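Local atomic coordinates of Alpha/beta fold hydrolase (Pseudomonas aeruginosa, PDB entry 6I8W), a protein that probably hydrolyses ester bonds of membrane lipids as a membrane-anchored phospholipase A of the alpha/beta hydrolase fold, implicated in bacterial virulence. Residues A[141-149]-A[236-246]. Sequence-based numbering, arbitrary orientation.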
loop_
_atom_site.group_PDB
_atom_site.type_symbol
_atom_site.label_atom_id
_atom_site.label_comp_id
_atom_site.label_asym_id
_atom_site.label_seq_id
_atom_site.Cartn_x
_atom_site.Cartn_y
_atom_site.Cartn_z
ATOM N N HIS A 141 7.216 -5.698 -3.202
ATOM C CA HIS A 141 8.483 -5.716 -3.934
ATOM C C HIS A 141 9.577 -5.098 -3.050
ATOM O O HIS A 141 10.662 -5.661 -2.880
ATOM C CB HIS A 141 8.339 -4.955 -5.261
ATOM C CG HIS A 141 9.465 -5.182 -6.227
ATOM N ND1 HIS A 141 9.441 -4.704 -7.522
ATOM C CD2 HIS A 141 10.639 -5.843 -6.092
ATOM C CE1 HIS A 141 10.556 -5.060 -8.142
ATOM N NE2 HIS A 141 11.300 -5.747 -7.296
ATOM N N ILE A 142 9.253 -3.947 -2.471
ATOM C CA ILE A 142 10.123 -3.231 -1.539
ATOM C C ILE A 142 10.413 -4.038 -0.255
ATOM O O ILE A 142 11.554 -4.108 0.201
ATOM C CB ILE A 142 9.476 -1.876 -1.158
ATOM C CG1 ILE A 142 9.495 -0.916 -2.363
ATOM C CG2 ILE A 142 10.152 -1.263 0.071
ATOM C CD1 ILE A 142 8.498 0.255 -2.220
ATOM N N ALA A 143 9.375 -4.633 0.329
ATOM C CA ALA A 143 9.539 -5.429 1.550
ATOM C C ALA A 143 10.468 -6.618 1.323
ATOM O O ALA A 143 11.276 -6.962 2.180
ATOM C CB ALA A 143 8.197 -5.930 2.052
ATOM N N ALA A 144 10.329 -7.269 0.176
ATOM C CA ALA A 144 11.183 -8.416 -0.115
ATOM C C ALA A 144 12.654 -7.993 -0.165
ATOM O O ALA A 144 13.518 -8.702 0.345
ATOM C CB ALA A 144 10.772 -9.081 -1.420
ATOM N N LEU A 145 12.938 -6.829 -0.748
ATOM C CA LEU A 145 14.331 -6.370 -0.838
ATOM C C LEU A 145 14.893 -6.003 0.536
ATOM O O LEU A 145 16.055 -6.269 0.827
ATOM C CB LEU A 145 14.465 -5.180 -1.792
ATOM C CG LEU A 145 14.273 -5.524 -3.266
ATOM C CD1 LEU A 145 14.304 -4.250 -4.106
ATOM C CD2 LEU A 145 15.322 -6.537 -3.739
ATOM N N TYR A 146 14.068 -5.383 1.370
ATOM C CA TYR A 146 14.446 -5.095 2.749
ATOM C C TYR A 146 14.854 -6.401 3.447
ATOM O O TYR A 146 15.928 -6.483 4.055
ATOM C CB TYR A 146 13.269 -4.405 3.464
ATOM C CG TYR A 146 13.497 -3.848 4.866
ATOM C CD1 TYR A 146 14.611 -4.180 5.624
ATOM C CD2 TYR A 146 12.554 -3.006 5.441
ATOM C CE1 TYR A 146 14.784 -3.671 6.912
ATOM C CE2 TYR A 146 12.721 -2.492 6.714
ATOM C CZ TYR A 146 13.830 -2.833 7.448
ATOM O OH TYR A 146 13.977 -2.314 8.718
ATOM N N ALA A 147 14.000 -7.419 3.346
ATOM C CA ALA A 147 14.261 -8.714 3.979
ATOM C C ALA A 147 15.526 -9.385 3.441
ATOM O O ALA A 147 16.226 -10.078 4.182
ATOM C CB ALA A 147 13.053 -9.652 3.809
ATOM N N ALA A 148 15.813 -9.194 2.155
ATOM C CA ALA A 148 16.987 -9.819 1.546
ATOM C C ALA A 148 18.251 -9.073 1.941
ATOM O O ALA A 148 19.319 -9.664 2.070
ATOM C CB ALA A 148 16.850 -9.866 0.029
ATOM N N ARG A 149 18.119 -7.764 2.132
ATOM C CA ARG A 149 19.268 -6.906 2.425
ATOM C C ARG A 149 19.587 -6.791 3.911
ATOM O O ARG A 149 20.734 -6.595 4.289
ATOM C CB ARG A 149 19.035 -5.509 1.855
ATOM C CG ARG A 149 19.055 -5.453 0.346
ATOM C CD ARG A 149 18.555 -4.107 -0.128
ATOM N NE ARG A 149 18.651 -3.956 -1.575
ATOM C CZ ARG A 149 18.272 -2.862 -2.223
ATOM N NH1 ARG A 149 17.760 -1.839 -1.544
ATOM N NH2 ARG A 149 18.394 -2.791 -3.542
ATOM N N TYR A 236 13.623 -1.370 -12.820
ATOM C CA TYR A 236 13.045 -2.593 -12.276
ATOM C C TYR A 236 14.119 -3.493 -11.686
ATOM O O TYR A 236 15.153 -3.695 -12.291
ATOM C CB TYR A 236 12.275 -3.323 -13.376
ATOM C CG TYR A 236 11.656 -4.645 -12.980
ATOM C CD1 TYR A 236 10.433 -4.687 -12.327
ATOM C CD2 TYR A 236 12.270 -5.854 -13.312
ATOM C CE1 TYR A 236 9.847 -5.892 -11.979
ATOM C CE2 TYR A 236 11.690 -7.066 -12.971
ATOM C CZ TYR A 236 10.475 -7.072 -12.297
ATOM O OH TYR A 236 9.872 -8.258 -11.955
ATOM N N ILE A 237 13.873 -4.022 -10.495
ATOM C CA ILE A 237 14.795 -4.971 -9.877
ATOM C C ILE A 237 14.133 -6.338 -9.738
ATOM O O ILE A 237 13.194 -6.499 -8.958
ATOM C CB ILE A 237 15.265 -4.489 -8.486
ATOM C CG1 ILE A 237 15.950 -3.120 -8.592
ATOM C CG2 ILE A 237 16.181 -5.516 -7.847
ATOM C CD1 ILE A 237 16.327 -2.515 -7.245
ATOM N N PRO A 238 14.612 -7.326 -10.506
ATOM C CA PRO A 238 14.046 -8.676 -10.408
ATOM C C PRO A 238 14.245 -9.273 -9.022
ATOM O O PRO A 238 15.329 -9.160 -8.452
ATOM C CB PRO A 238 14.825 -9.465 -11.464
ATOM C CG PRO A 238 16.076 -8.668 -11.703
ATOM C CD PRO A 238 15.700 -7.240 -11.498
ATOM N N LEU A 239 13.206 -9.894 -8.476
ATOM C CA LEU A 239 13.313 -10.544 -7.178
ATOM C C LEU A 239 13.894 -11.958 -7.239
ATOM O O LEU A 239 14.410 -12.458 -6.237
ATOM C CB LEU A 239 11.947 -10.615 -6.507
ATOM C CG LEU A 239 11.434 -9.328 -5.874
ATOM C CD1 LEU A 239 10.094 -9.601 -5.220
ATOM C CD2 LEU A 239 12.446 -8.801 -4.861
ATOM N N GLU A 240 13.788 -12.608 -8.398
ATOM C CA GLU A 240 14.207 -14.006 -8.522
ATOM C C GLU A 240 15.631 -14.260 -7.985
ATOM O O GLU A 240 15.844 -15.241 -7.281
ATOM C CB GLU A 240 14.084 -14.487 -9.973
ATOM C CG GLU A 240 12.646 -14.691 -10.446
ATOM C CD GLU A 240 12.022 -13.432 -11.047
ATOM O OE1 GLU A 240 12.586 -12.325 -10.875
ATOM O OE2 GLU A 240 10.967 -13.555 -11.707
ATOM N N PRO A 241 16.609 -13.382 -8.301
ATOM C CA PRO A 241 17.929 -13.629 -7.698
ATOM C C PRO A 241 18.035 -13.256 -6.207
ATOM O O PRO A 241 19.040 -13.582 -5.585
ATOM C CB PRO A 241 18.868 -12.736 -8.526
ATOM C CG PRO A 241 18.082 -12.325 -9.739
ATOM C CD PRO A 241 16.666 -12.267 -9.266
ATOM N N GLU A 242 17.050 -12.550 -5.658
ATOM C CA GLU A 242 17.155 -12.041 -4.288
ATOM C C GLU A 242 16.446 -12.912 -3.251
ATOM O O GLU A 242 16.899 -13.021 -2.109
ATOM C CB GLU A 242 16.607 -10.602 -4.206
ATOM C CG GLU A 242 17.156 -9.631 -5.278
ATOM C CD GLU A 242 18.679 -9.578 -5.322
ATOM O OE1 GLU A 242 19.311 -9.682 -4.249
ATOM O OE2 GLU A 242 19.244 -9.405 -6.433
ATOM N N LEU A 243 15.331 -13.520 -3.645
ATOM C CA LEU A 243 14.536 -14.339 -2.725
ATOM C C LEU A 243 15.335 -15.417 -1.974
ATOM O O LEU A 243 15.095 -15.616 -0.787
ATOM C CB LEU A 243 13.376 -14.991 -3.478
ATOM C CG LEU A 243 12.371 -14.007 -4.064
ATOM C CD1 LEU A 243 11.347 -14.718 -4.913
ATOM C CD2 LEU A 243 11.693 -13.257 -2.937
ATOM N N PRO A 244 16.292 -16.107 -2.643
ATOM C CA PRO A 244 17.044 -17.108 -1.868
ATOM C C PRO A 244 17.887 -16.524 -0.725
ATOM O O PRO A 244 18.307 -17.280 0.143
ATOM C CB PRO A 244 17.951 -17.763 -2.922
ATOM C CG PRO A 244 17.241 -17.562 -4.212
ATOM C CD PRO A 244 16.611 -16.193 -4.080
ATOM N N LYS A 245 18.116 -15.214 -0.717
ATOM C CA LYS A 245 18.884 -14.576 0.357
ATOM C C LYS A 245 18.034 -14.331 1.606
ATOM O O LYS A 245 18.555 -14.040 2.679
ATOM C CB LYS A 245 19.469 -13.248 -0.119
ATOM C CG LYS A 245 20.445 -13.375 -1.276
ATOM C CD LYS A 245 20.825 -12.001 -1.813
ATOM C CE LYS A 245 21.694 -12.113 -3.058
ATOM N NZ LYS A 245 21.893 -10.780 -3.693
ATOM N N ILE A 246 16.720 -14.431 1.459
ATOM C CA ILE A 246 15.827 -14.163 2.578
ATOM C C ILE A 246 15.881 -15.301 3.600
ATOM O O ILE A 246 15.715 -16.473 3.252
ATOM C CB ILE A 246 14.394 -13.937 2.079
ATOM C CG1 ILE A 246 14.357 -12.697 1.182
ATOM C CG2 ILE A 246 13.399 -13.812 3.251
ATOM C CD1 ILE A 246 13.000 -12.395 0.613
#
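The edge of the His-141 imidazole meets the carbonyl of Ile-237, whose oxygen lies near the ring plane and accepts a bond from NE2 of His-141 (NE2 to O, 2.6 Å). The bond is close but bent at the hydrogen (137°). An edge of the imidazole is also turned toward the face of Tyr-236 in an offset edge-to-face pair, planes at 61°, while CG of Leu-239 approaches CD2 of His-141 obliquely, at 3.6 Å. The chi1 of His-141 (-166°) sets its ring trans to the main-chain nitrogen, carrying it from helix 138-149 to the loop. One turn on, Leu-145 spreads its two methyls: CD1 reaches CD1 of Ile-237, and CD2 lies 3.8 Å from CD2 of Leu-239. At the far end the CA atoms of Ala-148 and Ile-246 come within 4.6 Å, consistent with the short alanine side chain. OE1 of Glu-242 is held in a salt bridge by NZ of Lys-245, whereas Arg-149 NH1 bonds to the carbonyl oxygen of Gly-113 and makes a salt bridge with Glu-117. The helix follows the presumed nucleophile elbow of this hydrolase fold; the NE2 bond and apolar contacts together restrain the imidazole against the loop leading to strand 250-255.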